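Local atomic coordinates of SmhB (Serratia marcescens, PDB entry 6ZZ5), a protein that forms the B component of the tripartite alpha-pore-forming toxin Smh, here in its soluble form, and probably takes part in building membrane pores. Residues Q18-Q23 / D67-I72; I22-N27 / G214-M219; G55-H60 / S262-L267; I192-G197 / V338-V343. All coordinates share one frame; numbering follows the deposited sequence.

Interaction 1 (Q18-Q23 / D67-I72)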
loop_
_atom_site.group_PDB
_atom_site.type_symbol
_atom_site.label_atom_id
_atom_site.label_comp_id
_atom_site.label_asym_id
_atom_site.label_seq_id
_atom_site.Cartn_x
_atom_site.Cartn_y
_atom_site.Cartn_z
ATOM N N GLN A 18 4.317 -1.035 -0.055
ATOM C CA GLN A 18 3.015 -0.766 0.616
ATOM C C GLN A 18 1.981 -0.297 -0.402
ATOM O O GLN A 18 0.813 -0.712 -0.290
ATOM C CB GLN A 18 3.157 0.221 1.769
ATOM C CG GLN A 18 1.963 0.183 2.713
ATOM C CD GLN A 18 0.811 1.006 2.196
ATOM O OE1 GLN A 18 0.989 2.009 1.496
ATOM N NE2 GLN A 18 -0.401 0.606 2.578
ATOM N N ALA A 19 2.374 0.543 -1.358
ATOM C CA ALA A 19 1.472 1.097 -2.366
ATOM C C ALA A 19 0.819 -0.046 -3.167
ATOM O O ALA A 19 -0.358 0.070 -3.496
ATOM C CB ALA A 19 2.175 2.099 -3.230
ATOM N N LEU A 20 1.554 -1.076 -3.508
ATOM C CA LEU A 20 0.984 -2.247 -4.229
ATOM C C LEU A 20 -0.037 -2.989 -3.384
ATOM O O LEU A 20 -1.073 -3.439 -3.910
ATOM C CB LEU A 20 2.113 -3.181 -4.623
ATOM C CG LEU A 20 3.035 -2.626 -5.717
ATOM C CD1 LEU A 20 4.045 -3.649 -6.081
ATOM C CD2 LEU A 20 2.259 -2.207 -6.949
ATOM N N HIS A 21 0.192 -3.042 -2.097
ATOM C CA HIS A 21 -0.736 -3.723 -1.156
ATOM C C HIS A 21 -2.041 -2.918 -1.078
ATOM O O HIS A 21 -3.144 -3.479 -1.281
ATOM C CB HIS A 21 -0.019 -3.857 0.199
ATOM C CG HIS A 21 -0.750 -4.647 1.228
ATOM N ND1 HIS A 21 -0.193 -4.949 2.486
ATOM C CD2 HIS A 21 -1.964 -5.252 1.170
ATOM C CE1 HIS A 21 -1.088 -5.658 3.165
ATOM N NE2 HIS A 21 -2.188 -5.847 2.374
ATOM N N ILE A 22 -1.967 -1.612 -0.768
ATOM C CA ILE A 22 -3.194 -0.772 -0.713
ATOM C C ILE A 22 -3.865 -0.724 -2.096
ATOM O O ILE A 22 -5.105 -0.800 -2.154
ATOM C CB ILE A 22 -2.955 0.623 -0.075
ATOM C CG1 ILE A 22 -4.281 1.394 0.012
ATOM C CG2 ILE A 22 -1.890 1.453 -0.781
ATOM C CD1 ILE A 22 -4.214 2.637 0.887
ATOM N N GLN A 23 -3.114 -0.714 -3.203
ATOM C CA GLN A 23 -3.756 -0.715 -4.543
ATOM C C GLN A 23 -4.644 -1.980 -4.713
ATOM O O GLN A 23 -5.844 -1.873 -5.093
ATOM C CB GLN A 23 -2.696 -0.714 -5.647
ATOM C CG GLN A 23 -3.287 -0.863 -7.014
ATOM C CD GLN A 23 -2.205 -0.768 -8.063
ATOM O OE1 GLN A 23 -1.326 -1.591 -8.104
ATOM N NE2 GLN A 23 -2.308 0.197 -8.938
ATOM N N ASP A 67 -5.816 9.069 -7.800
ATOM C CA ASP A 67 -5.233 10.396 -7.471
ATOM C C ASP A 67 -3.978 10.175 -6.649
ATOM O O ASP A 67 -3.180 11.083 -6.570
ATOM C CB ASP A 67 -6.246 11.301 -6.754
ATOM C CG ASP A 67 -7.524 11.538 -7.512
ATOM O OD1 ASP A 67 -7.448 11.778 -8.735
ATOM O OD2 ASP A 67 -8.580 11.481 -6.886
ATOM N N ILE A 68 -3.842 9.048 -5.951
ATOM C CA ILE A 68 -2.698 8.936 -5.004
ATOM C C ILE A 68 -1.649 7.983 -5.552
ATOM O O ILE A 68 -0.431 8.382 -5.536
ATOM C CB ILE A 68 -3.163 8.587 -3.573
ATOM C CG1 ILE A 68 -4.199 9.601 -3.096
ATOM C CG2 ILE A 68 -1.966 8.450 -2.645
ATOM C CD1 ILE A 68 -4.761 9.281 -1.733
ATOM N N GLN A 69 -2.039 6.778 -5.985
ATOM C CA GLN A 69 -1.060 5.835 -6.581
ATOM C C GLN A 69 -0.142 6.558 -7.589
ATOM O O GLN A 69 1.066 6.258 -7.600
ATOM C CB GLN A 69 -1.759 4.631 -7.213
ATOM C CG GLN A 69 -0.828 3.544 -7.727
ATOM C CD GLN A 69 -0.250 2.624 -6.683
ATOM O OE1 GLN A 69 -0.484 2.768 -5.491
ATOM N NE2 GLN A 69 0.539 1.664 -7.117
ATOM N N PRO A 70 -0.638 7.358 -8.564
ATOM C CA PRO A 70 0.243 8.053 -9.525
ATOM C C PRO A 70 1.288 8.966 -8.864
ATOM O O PRO A 70 2.416 9.074 -9.414
ATOM C CB PRO A 70 -0.669 8.877 -10.444
ATOM C CG PRO A 70 -2.007 8.186 -10.278
ATOM C CD PRO A 70 -2.048 7.685 -8.840
ATOM N N LEU A 71 0.996 9.504 -7.681
ATOM C CA LEU A 71 1.933 10.351 -6.902
ATOM C C LEU A 71 3.038 9.487 -6.326
ATOM O O LEU A 71 4.200 9.998 -6.189
ATOM C CB LEU A 71 1.235 11.158 -5.809
ATOM C CG LEU A 71 0.135 12.110 -6.295
ATOM C CD1 LEU A 71 -0.514 12.784 -5.099
ATOM C CD2 LEU A 71 0.613 13.118 -7.338
ATOM N N ILE A 72 2.717 8.250 -5.934
ATOM C CA ILE A 72 3.751 7.350 -5.378
ATOM C C ILE A 72 4.713 6.963 -6.522
ATOM O O ILE A 72 5.925 6.974 -6.345
ATOM C CB ILE A 72 3.071 6.214 -4.605
ATOM C CG1 ILE A 72 2.391 6.823 -3.364
ATOM C CG2 ILE A 72 4.102 5.174 -4.235
ATOM C CD1 ILE A 72 1.412 5.984 -2.669
#

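Interaction 2 (I22-N27 / G214-M219)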
loop_
_atom_site.group_PDB
_atom_site.type_symbol
_atom_site.label_atom_id
_atom_site.label_comp_id
_atom_site.label_asym_id
_atom_site.label_seq_id
_atom_site.Cartn_x
_atom_site.Cartn_y
_atom_site.Cartn_z
ATOM N N ILE A 22 -1.967 -1.612 -0.768
ATOM C CA ILE A 22 -3.194 -0.772 -0.713
ATOM C C ILE A 22 -3.865 -0.724 -2.096
ATOM O O ILE A 22 -5.105 -0.800 -2.154
ATOM C CB ILE A 22 -2.955 0.623 -0.075
ATOM C CG1 ILE A 22 -4.281 1.394 0.012
ATOM C CG2 ILE A 22 -1.890 1.453 -0.781
ATOM C CD1 ILE A 22 -4.214 2.637 0.887
ATOM N N GLN A 23 -3.114 -0.714 -3.203
ATOM C CA GLN A 23 -3.756 -0.715 -4.543
ATOM C C GLN A 23 -4.644 -1.980 -4.713
ATOM O O GLN A 23 -5.844 -1.873 -5.093
ATOM C CB GLN A 23 -2.696 -0.714 -5.647
ATOM C CG GLN A 23 -3.287 -0.863 -7.014
ATOM C CD GLN A 23 -2.205 -0.768 -8.063
ATOM O OE1 GLN A 23 -1.326 -1.591 -8.104
ATOM N NE2 GLN A 23 -2.308 0.197 -8.938
ATOM N N THR A 24 -4.108 -3.145 -4.393
ATOM C CA THR A 24 -4.877 -4.416 -4.482
ATOM C C THR A 24 -6.085 -4.360 -3.543
ATOM O O THR A 24 -7.172 -4.785 -3.942
ATOM C CB THR A 24 -3.999 -5.617 -4.141
ATOM O OG1 THR A 24 -2.889 -5.564 -5.040
ATOM C CG2 THR A 24 -4.720 -6.929 -4.323
ATOM N N TYR A 25 -5.881 -3.899 -2.312
ATOM C CA TYR A 25 -6.983 -3.747 -1.350
ATOM C C TYR A 25 -8.093 -2.902 -1.951
ATOM O O TYR A 25 -9.288 -3.281 -1.836
ATOM C CB TYR A 25 -6.483 -3.220 -0.003
ATOM C CG TYR A 25 -7.371 -3.625 1.147
ATOM C CD1 TYR A 25 -8.610 -3.041 1.321
ATOM C CD2 TYR A 25 -6.956 -4.573 2.069
ATOM C CE1 TYR A 25 -9.465 -3.451 2.336
ATOM C CE2 TYR A 25 -7.789 -4.995 3.100
ATOM C CZ TYR A 25 -9.033 -4.416 3.237
ATOM O OH TYR A 25 -9.790 -4.862 4.265
ATOM N N CYS A 26 -7.730 -1.749 -2.521
ATOM C CA CYS A 26 -8.689 -0.805 -3.160
ATOM C C CYS A 26 -9.445 -1.521 -4.293
ATOM O O CYS A 26 -10.658 -1.278 -4.452
ATOM C CB CYS A 26 -7.992 0.458 -3.686
ATOM S SG CYS A 26 -7.495 1.545 -2.334
ATOM N N ASN A 27 -8.755 -2.308 -5.109
ATOM C CA ASN A 27 -9.413 -3.068 -6.213
ATOM C C ASN A 27 -10.468 -4.021 -5.619
ATOM O O ASN A 27 -11.575 -4.210 -6.237
ATOM C CB ASN A 27 -8.381 -3.826 -7.070
ATOM C CG ASN A 27 -7.528 -2.914 -7.906
ATOM O OD1 ASN A 27 -7.994 -1.873 -8.292
ATOM N ND2 ASN A 27 -6.336 -3.361 -8.251
ATOM N N GLY A 214 -11.558 -6.678 1.062
ATOM C CA GLY A 214 -10.361 -7.151 1.785
ATOM C C GLY A 214 -10.063 -8.621 1.527
ATOM O O GLY A 214 -9.180 -9.162 2.186
ATOM N N GLY A 215 -10.680 -9.224 0.514
ATOM C CA GLY A 215 -10.386 -10.624 0.143
ATOM C C GLY A 215 -9.341 -10.660 -0.934
ATOM O O GLY A 215 -9.726 -10.745 -2.103
ATOM N N ILE A 216 -8.080 -10.496 -0.548
ATOM C CA ILE A 216 -6.949 -10.331 -1.496
ATOM C C ILE A 216 -5.877 -11.374 -1.255
ATOM O O ILE A 216 -5.604 -11.750 -0.102
ATOM C CB ILE A 216 -6.356 -8.911 -1.452
ATOM C CG1 ILE A 216 -5.761 -8.539 -0.095
ATOM C CG2 ILE A 216 -7.418 -7.923 -1.892
ATOM C CD1 ILE A 216 -4.912 -7.320 -0.136
ATOM N N ALA A 217 -5.254 -11.752 -2.347
ATOM C CA ALA A 217 -4.001 -12.529 -2.352
ATOM C C ALA A 217 -2.980 -11.753 -3.187
ATOM O O ALA A 217 -3.330 -11.192 -4.273
ATOM C CB ALA A 217 -4.230 -13.902 -2.893
ATOM N N MET A 218 -1.774 -11.692 -2.652
ATOM C CA MET A 218 -0.617 -11.201 -3.408
ATOM C C MET A 218 0.492 -12.253 -3.278
ATOM O O MET A 218 0.833 -12.727 -2.167
ATOM C CB MET A 218 -0.184 -9.830 -2.892
ATOM C CG MET A 218 -1.345 -8.804 -2.802
ATOM S SD MET A 218 -0.793 -7.147 -2.444
ATOM C CE MET A 218 0.048 -6.661 -3.937
ATOM N N MET A 219 1.063 -12.563 -4.409
ATOM C CA MET A 219 2.100 -13.584 -4.532
ATOM C C MET A 219 3.159 -13.035 -5.461
ATOM O O MET A 219 2.954 -11.970 -6.012
ATOM C CB MET A 219 1.447 -14.866 -5.063
ATOM C CG MET A 219 0.553 -15.474 -4.017
ATOM S SD MET A 219 -0.715 -16.464 -4.727
ATOM C CE MET A 219 -1.683 -15.193 -5.558
#

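Interaction 3 (G55-H60 / S262-L267)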
loop_
_atom_site.group_PDB
_atom_site.type_symbol
_atom_site.label_atom_id
_atom_site.label_comp_id
_atom_site.label_asym_id
_atom_site.label_seq_id
_atom_site.Cartn_x
_atom_site.Cartn_y
_atom_site.Cartn_z
ATOM N N GLY A 55 -20.788 2.520 -1.416
ATOM C CA GLY A 55 -20.534 3.583 -2.415
ATOM C C GLY A 55 -19.445 4.528 -1.961
ATOM O O GLY A 55 -18.602 4.925 -2.778
ATOM N N ALA A 56 -19.472 4.910 -0.679
ATOM C CA ALA A 56 -18.474 5.824 -0.092
ATOM C C ALA A 56 -17.123 5.098 -0.094
ATOM O O ALA A 56 -16.089 5.684 -0.481
ATOM C CB ALA A 56 -18.923 6.261 1.316
ATOM N N ALA A 57 -17.111 3.814 0.289
ATOM C CA ALA A 57 -15.850 3.039 0.336
ATOM C C ALA A 57 -15.245 2.928 -1.076
ATOM O O ALA A 57 -14.011 3.132 -1.221
ATOM C CB ALA A 57 -16.101 1.702 0.926
ATOM N N ARG A 58 -16.073 2.636 -2.055
ATOM C CA ARG A 58 -15.684 2.589 -3.483
ATOM C C ARG A 58 -15.097 3.926 -3.917
ATOM O O ARG A 58 -14.073 3.892 -4.568
ATOM C CB ARG A 58 -16.910 2.262 -4.346
ATOM C CG ARG A 58 -17.443 0.846 -4.120
ATOM C CD ARG A 58 -18.744 0.541 -4.925
ATOM N NE ARG A 58 -18.575 1.205 -6.218
ATOM C CZ ARG A 58 -17.828 0.753 -7.201
ATOM N NH1 ARG A 58 -17.268 -0.439 -7.133
ATOM N NH2 ARG A 58 -17.682 1.487 -8.277
ATOM N N GLN A 59 -15.734 5.047 -3.593
ATOM C CA GLN A 59 -15.167 6.393 -3.889
ATOM C C GLN A 59 -13.790 6.577 -3.213
ATOM O O GLN A 59 -12.869 7.116 -3.854
ATOM C CB GLN A 59 -16.183 7.475 -3.534
ATOM C CG GLN A 59 -15.610 8.898 -3.411
ATOM C CD GLN A 59 -14.722 9.355 -4.547
ATOM O OE1 GLN A 59 -14.835 8.901 -5.690
ATOM N NE2 GLN A 59 -13.807 10.264 -4.230
ATOM N N HIS A 60 -13.622 6.203 -1.951
ATOM C CA HIS A 60 -12.334 6.368 -1.248
ATOM C C HIS A 60 -11.255 5.538 -1.974
ATOM O O HIS A 60 -10.162 6.033 -2.155
ATOM C CB HIS A 60 -12.432 5.936 0.243
ATOM C CG HIS A 60 -13.271 6.821 1.084
ATOM N ND1 HIS A 60 -13.250 8.208 0.956
ATOM C CD2 HIS A 60 -14.203 6.522 2.010
ATOM C CE1 HIS A 60 -14.106 8.728 1.801
ATOM N NE2 HIS A 60 -14.743 7.702 2.453
ATOM N N SER A 262 -15.542 -5.101 8.300
ATOM C CA SER A 262 -14.125 -5.517 8.454
ATOM C C SER A 262 -13.371 -5.034 7.219
ATOM O O SER A 262 -12.279 -4.573 7.409
ATOM C CB SER A 262 -13.953 -6.998 8.633
ATOM O OG SER A 262 -14.641 -7.436 9.789
ATOM N N GLY A 263 -14.006 -5.084 6.036
ATOM C CA GLY A 263 -13.392 -4.602 4.789
ATOM C C GLY A 263 -13.178 -3.097 4.827
ATOM O O GLY A 263 -12.162 -2.633 4.319
ATOM N N TYR A 264 -14.129 -2.356 5.378
ATOM C CA TYR A 264 -14.085 -0.887 5.445
ATOM C C TYR A 264 -12.980 -0.506 6.445
ATOM O O TYR A 264 -12.136 0.381 6.139
ATOM C CB TYR A 264 -15.474 -0.349 5.785
ATOM C CG TYR A 264 -15.845 1.023 5.275
ATOM C CD1 TYR A 264 -14.899 1.949 4.885
ATOM C CD2 TYR A 264 -17.168 1.382 5.160
ATOM C CE1 TYR A 264 -15.246 3.187 4.400
ATOM C CE2 TYR A 264 -17.539 2.606 4.604
ATOM C CZ TYR A 264 -16.580 3.514 4.238
ATOM O OH TYR A 264 -16.909 4.717 3.707
ATOM N N ARG A 265 -12.960 -1.155 7.608
ATOM C CA ARG A 265 -11.897 -0.908 8.628
ATOM C C ARG A 265 -10.544 -1.297 8.047
ATOM O O ARG A 265 -9.610 -0.563 8.283
ATOM C CB ARG A 265 -12.246 -1.587 9.960
ATOM C CG ARG A 265 -13.318 -0.735 10.666
ATOM C CD ARG A 265 -13.747 -1.149 12.091
ATOM N NE ARG A 265 -14.412 -2.438 11.967
ATOM C CZ ARG A 265 -13.866 -3.626 12.206
ATOM N NH1 ARG A 265 -12.607 -3.685 12.608
ATOM N NH2 ARG A 265 -14.599 -4.726 12.041
ATOM N N GLY A 266 -10.470 -2.414 7.322
ATOM C CA GLY A 266 -9.218 -2.918 6.706
ATOM C C GLY A 266 -8.695 -1.931 5.669
ATOM O O GLY A 266 -7.434 -1.737 5.569
ATOM N N LEU A 267 -9.604 -1.252 4.946
ATOM C CA LEU A 267 -9.200 -0.217 3.963
ATOM C C LEU A 267 -8.581 0.960 4.741
ATOM O O LEU A 267 -7.494 1.447 4.332
ATOM C CB LEU A 267 -10.392 0.229 3.122
ATOM C CG LEU A 267 -10.107 1.335 2.127
ATOM C CD1 LEU A 267 -8.999 0.958 1.153
ATOM C CD2 LEU A 267 -11.385 1.725 1.412
#

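Interaction 4 (I192-G197 / V338-V343)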
loop_
_atom_site.group_PDB
_atom_site.type_symbol
_atom_site.label_atom_id
_atom_site.label_comp_id
_atom_site.label_asym_id
_atom_site.label_seq_id
_atom_site.Cartn_x
_atom_site.Cartn_y
_atom_site.Cartn_z
ATOM N N ILE A 192 4.568 -9.171 -9.374
ATOM C CA ILE A 192 3.602 -9.339 -8.279
ATOM C C ILE A 192 2.304 -9.856 -8.916
ATOM O O ILE A 192 1.874 -9.292 -9.901
ATOM C CB ILE A 192 3.464 -8.020 -7.523
ATOM C CG1 ILE A 192 4.826 -7.607 -6.952
ATOM C CG2 ILE A 192 2.386 -8.111 -6.449
ATOM C CD1 ILE A 192 5.321 -8.533 -5.914
ATOM N N VAL A 193 1.750 -10.933 -8.390
ATOM C CA VAL A 193 0.501 -11.554 -8.909
ATOM C C VAL A 193 -0.589 -11.333 -7.863
ATOM O O VAL A 193 -0.298 -11.632 -6.639
ATOM C CB VAL A 193 0.699 -13.059 -9.133
ATOM C CG1 VAL A 193 -0.584 -13.682 -9.653
ATOM C CG2 VAL A 193 1.851 -13.320 -10.089
ATOM N N THR A 194 -1.789 -10.974 -8.294
ATOM C CA THR A 194 -2.879 -10.582 -7.369
ATOM C C THR A 194 -4.154 -11.283 -7.787
ATOM O O THR A 194 -4.315 -11.695 -8.964
ATOM C CB THR A 194 -3.082 -9.056 -7.265
ATOM O OG1 THR A 194 -3.569 -8.523 -8.496
ATOM C CG2 THR A 194 -1.808 -8.337 -6.944
ATOM N N ALA A 195 -5.008 -11.476 -6.783
ATOM C CA ALA A 195 -6.305 -12.108 -6.953
ATOM C C ALA A 195 -7.217 -11.604 -5.860
ATOM O O ALA A 195 -6.715 -11.248 -4.755
ATOM C CB ALA A 195 -6.164 -13.605 -6.924
ATOM N N ILE A 196 -8.465 -11.421 -6.242
ATOM C CA ILE A 196 -9.532 -10.948 -5.322
ATOM C C ILE A 196 -10.610 -12.013 -5.214
ATOM O O ILE A 196 -11.028 -12.547 -6.241
ATOM C CB ILE A 196 -10.043 -9.605 -5.877
ATOM C CG1 ILE A 196 -8.966 -8.529 -5.675
ATOM C CG2 ILE A 196 -11.356 -9.221 -5.199
ATOM C CD1 ILE A 196 -9.094 -7.357 -6.613
ATOM N N GLY A 197 -11.081 -12.316 -4.005
ATOM C CA GLY A 197 -12.144 -13.313 -3.856
ATOM C C GLY A 197 -12.803 -13.208 -2.490
ATOM O O GLY A 197 -12.349 -12.430 -1.653
ATOM N N VAL A 338 2.094 -5.462 -12.548
ATOM C CA VAL A 338 1.242 -6.314 -11.653
ATOM C C VAL A 338 0.351 -7.229 -12.487
ATOM O O VAL A 338 -0.266 -6.762 -13.428
ATOM C CB VAL A 338 0.440 -5.494 -10.640
ATOM C CG1 VAL A 338 -0.454 -6.417 -9.811
ATOM C CG2 VAL A 338 1.366 -4.684 -9.752
ATOM N N VAL A 339 0.318 -8.514 -12.147
ATOM C CA VAL A 339 -0.486 -9.576 -12.825
ATOM C C VAL A 339 -1.755 -9.813 -12.036
ATOM O O VAL A 339 -1.677 -9.887 -10.798
ATOM C CB VAL A 339 0.363 -10.849 -12.941
ATOM C CG1 VAL A 339 -0.420 -12.055 -13.447
ATOM C CG2 VAL A 339 1.574 -10.555 -13.826
ATOM N N VAL A 340 -2.894 -9.754 -12.706
ATOM C CA VAL A 340 -4.218 -10.023 -12.069
ATOM C C VAL A 340 -4.708 -11.377 -12.558
ATOM O O VAL A 340 -4.727 -11.590 -13.769
ATOM C CB VAL A 340 -5.226 -8.893 -12.330
ATOM C CG1 VAL A 340 -6.572 -9.173 -11.706
ATOM C CG2 VAL A 340 -4.700 -7.591 -11.804
ATOM N N ARG A 341 -4.973 -12.283 -11.644
ATOM C CA ARG A 341 -5.727 -13.518 -11.953
ATOM C C ARG A 341 -7.201 -13.375 -11.529
ATOM O O ARG A 341 -7.471 -12.947 -10.438
ATOM C CB ARG A 341 -5.070 -14.733 -11.310
ATOM C CG ARG A 341 -3.625 -14.890 -11.741
ATOM C CD ARG A 341 -3.316 -16.323 -11.900
ATOM N NE ARG A 341 -1.967 -16.504 -12.371
ATOM C CZ ARG A 341 -1.314 -17.645 -12.240
ATOM N NH1 ARG A 341 -1.854 -18.664 -11.584
ATOM N NH2 ARG A 341 -0.097 -17.749 -12.728
ATOM N N GLU A 342 -8.100 -13.813 -12.379
ATOM C CA GLU A 342 -9.562 -13.907 -12.129
ATOM C C GLU A 342 -9.829 -15.169 -11.296
ATOM O O GLU A 342 -9.290 -16.267 -11.583
ATOM C CB GLU A 342 -10.350 -13.965 -13.453
ATOM C CG GLU A 342 -10.140 -12.697 -14.314
ATOM C CD GLU A 342 -10.335 -11.367 -13.570
ATOM O OE1 GLU A 342 -11.244 -11.276 -12.729
ATOM O OE2 GLU A 342 -9.561 -10.411 -13.783
ATOM N N VAL A 343 -10.576 -14.998 -10.233
ATOM C CA VAL A 343 -10.940 -16.107 -9.347
ATOM C C VAL A 343 -12.286 -16.592 -9.800
ATOM O O VAL A 343 -13.202 -15.794 -9.883
ATOM C CB VAL A 343 -10.927 -15.652 -7.884
ATOM C CG1 VAL A 343 -11.424 -16.752 -7.012
ATOM C CG2 VAL A 343 -9.532 -15.192 -7.474
HETATM O O HOH W 1 -8.734 -11.142 -9.058
HETATM O O HOH W 2 -11.399 -12.307 -9.278
#

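Interaction 1 (Q18-Q23 / D67-I72)
Gln23 and Gln69 reach across the groove between helices 4-30 and 44-92 and meet at about a right angle, their amide planes 33° apart. Gln23 NE2 lies 3.9 Å from Gln69 CG, so the amide of one side chain rests against the CG methylene of the other as well as beside its amide. Their paths differ. Gln23 holds CG anti to its backbone N and runs on extended, whereas Gln69 bends at chi2 (78°), which brings its CD to 4.1 Å from Ala19 O. Ala19 is small enough to admit this long neighbour: its CA stands 6.8 Å from the CA of Gln69. The alanine methyl also meets Ile72, with Ala19 CB 3.8 Å from Ile72 CG2 and 4.0 Å from Ile72 CD1, so both branches of the isoleucine pack on one small group. The short helical segments run antiparallel at 161°, and 44-92 is kinked here, as suits Pro70, whose ring nitrogen has no hydrogen to give to the preceding turn. Tyr64 packs on Ala19 and Ile72, and Met335 of helix 321-336 touches Ala19, Leu20 and Gln69. Chemically the contact is neutral: two uncharged amides lie beside a small apolar patch of Ala19 and Ile72, with Leu20 CD2 at the Gln69 amide, so at this point the two antiparallel helices meet through apolar packing and polar groups rather than paired charges.

Interaction 2 (I22-N27 / G214-M219)
The ring of Tyr25 lies against the bare backbone of Gly214, and this is one of the tight spots where helix 4-30 meets the chain leading into strand 216-221. Gly214 CA sits over one face of the ring, 3.4 Å from Tyr25 CZ. Glycine suits the place twice over: it has no side chain to hold the ring off, and its phi of 73° is one that glycine adopts readily. Tyr25 CG, anti to the backbone N, starts the ring off beside the carbonyl carbon, and the end of the phenol comes to Gly214, its hydroxyl hydrogen-bonded to Gly263 O. Equally close is the pair formed by Thr24 OG1 and Met218 CE, at 3.3 Å. The two side chains slide past each other in opposite directions, the flexible thioether setting its CE and SD against the threonine OG1 and CB; the hydroxyl bonds to Leu20 O within its own helix. Between these points the packing eases. Thr24 CG2 is 3.8 Å from Ile216 CG2, and Tyr25 CD2 is 4.1 Å from Ile216 CD1. On the flank nearer solvent the partly exposed Gln23 and Asn27 make no contact with residues 214-219. Ser28 and Arg240 hold Gly214 through its backbone N and O respectively. The strand thus lies between helix 4-30, on the side of Ile216 and Met218, and helix 349-359, which packs on Ala217 and Met219, while strand 191-196 bonds along its edge.

Interaction 3 (G55-H60 / S262-L267)
Ala57 CB covers one face of the Tyr264 ring, 3.9 Å from the ring centroid and 14° off its normal, in a clear CH-pi contact; the methyl is displaced a little toward the rim, with Tyr264 CZ as its nearest ring atom. The imidazole of His60 stands at the ring's edge, near its plane. In turn, Tyr264 OH lies near the plane of the imidazole, 3.7 Å from His60 CD2, so the two rings meet by their edges without stacking. One face of His60 is taken up within its own helix by Ala56 O. The phenol oxygen comes up against the backbone of helix 44-92, 3.5 Å from Ala56 CB and also 3.5 Å from Ala57 N. Alanines suit this surface because their single methyls let a flat ring lie close to the backbone: the CA atoms of Ala57 and Tyr264 are 6.7 Å apart. Tyr264 CG, anti to its backbone N (chi1 -151°), sits beside the carbonyl carbon, and from there the ring reaches helix 44-92. One turn further along, Leu267 extends the contact with a branched apolar end: its CD2 is 4.0 Å from Ala57 O and 4.5 Å from His60 CB. His60 turns its polar side to Asp137 of helix 99-151, where NE2 is hydrogen-bonded to OD2; the carboxylate may favour a protonated imidazole. The two segments run nearly parallel, 26° apart. Helix 99-151 covers His60 and Leu267 through Leu134, while helix 4-30 closes another side with Val29 on Ala57 and Tyr25 and Cys26 on Leu267, completing a meeting of four helices.

Interaction 4 (I192-G197 / V338-V343)
Val339 O receives the N-H of Thr194 at 2.7 Å, bent to 140° at the hydrogen, and also a CA-H...O contact from Val193 CA at 3.3 Å. Straighter bonds lie on either side: Val339 N gives to Ile192 O (2.8 Å, 178°), and Arg341 N to Thr194 O (2.8 Å, 171°). This alternation pairs Val193 with Val339 and Thr194 with Val340 in parallel register. Beyond it the backbones are joined through water: one links Ile196 N to Arg341 O, another Ile196 O to Val343 N. Beta-branched residues suit these extended strands. On one face Val193 and Val339 lie side by side, pointing the same way, with Val193 CG2 4.1 Å from Val339 CB, and the aliphatic part of Arg341 continues the row, its CG 3.9 Å from Val193 CG1. On the other face Thr194 crosses Val338 at about a right angle: its CG2, anti to the carbonyl carbon, meets Val338 CG1 at 3.7 Å, while OG1, between backbone N and that carbon, is beside Val340 CG2. Ala195 CB packs 3.8 Å from Val343 CG2. Strand 339-340 is outermost in the four-strand sheet of this chain; strand 216-221 bonds antiparallel to the other edge of 191-196. Helix 4-30 packs on the face of Thr194 and Val338, and helix 349-359 touches Ala195, Arg341 and Val343, so the sheet is held between two helices.

How the interactions relate
Interactions 1, 2 and 3 are buried, while interaction 4 is only partly so, with waters joining the backbones beyond the end of its direct pairing. Helix 4-30 carries both interaction 1 and interaction 2, which share Ile22 and Gln23, and helix 44-92 carries interactions 1 and 3, antiparallel in the first and nearly parallel in the second. Interactions 2 and 4 reach neighbouring strands of one sheet, 216-221 and 191-196, which are themselves bonded, as from Met219 N to Val193 O. Helix-helix contacts rely on alanine, amides and rings, the helix-strand contact on glycine and methionine, and the strand pair on backbone hydrogen bonds. Tyr25 connects interaction 2 with interaction 3.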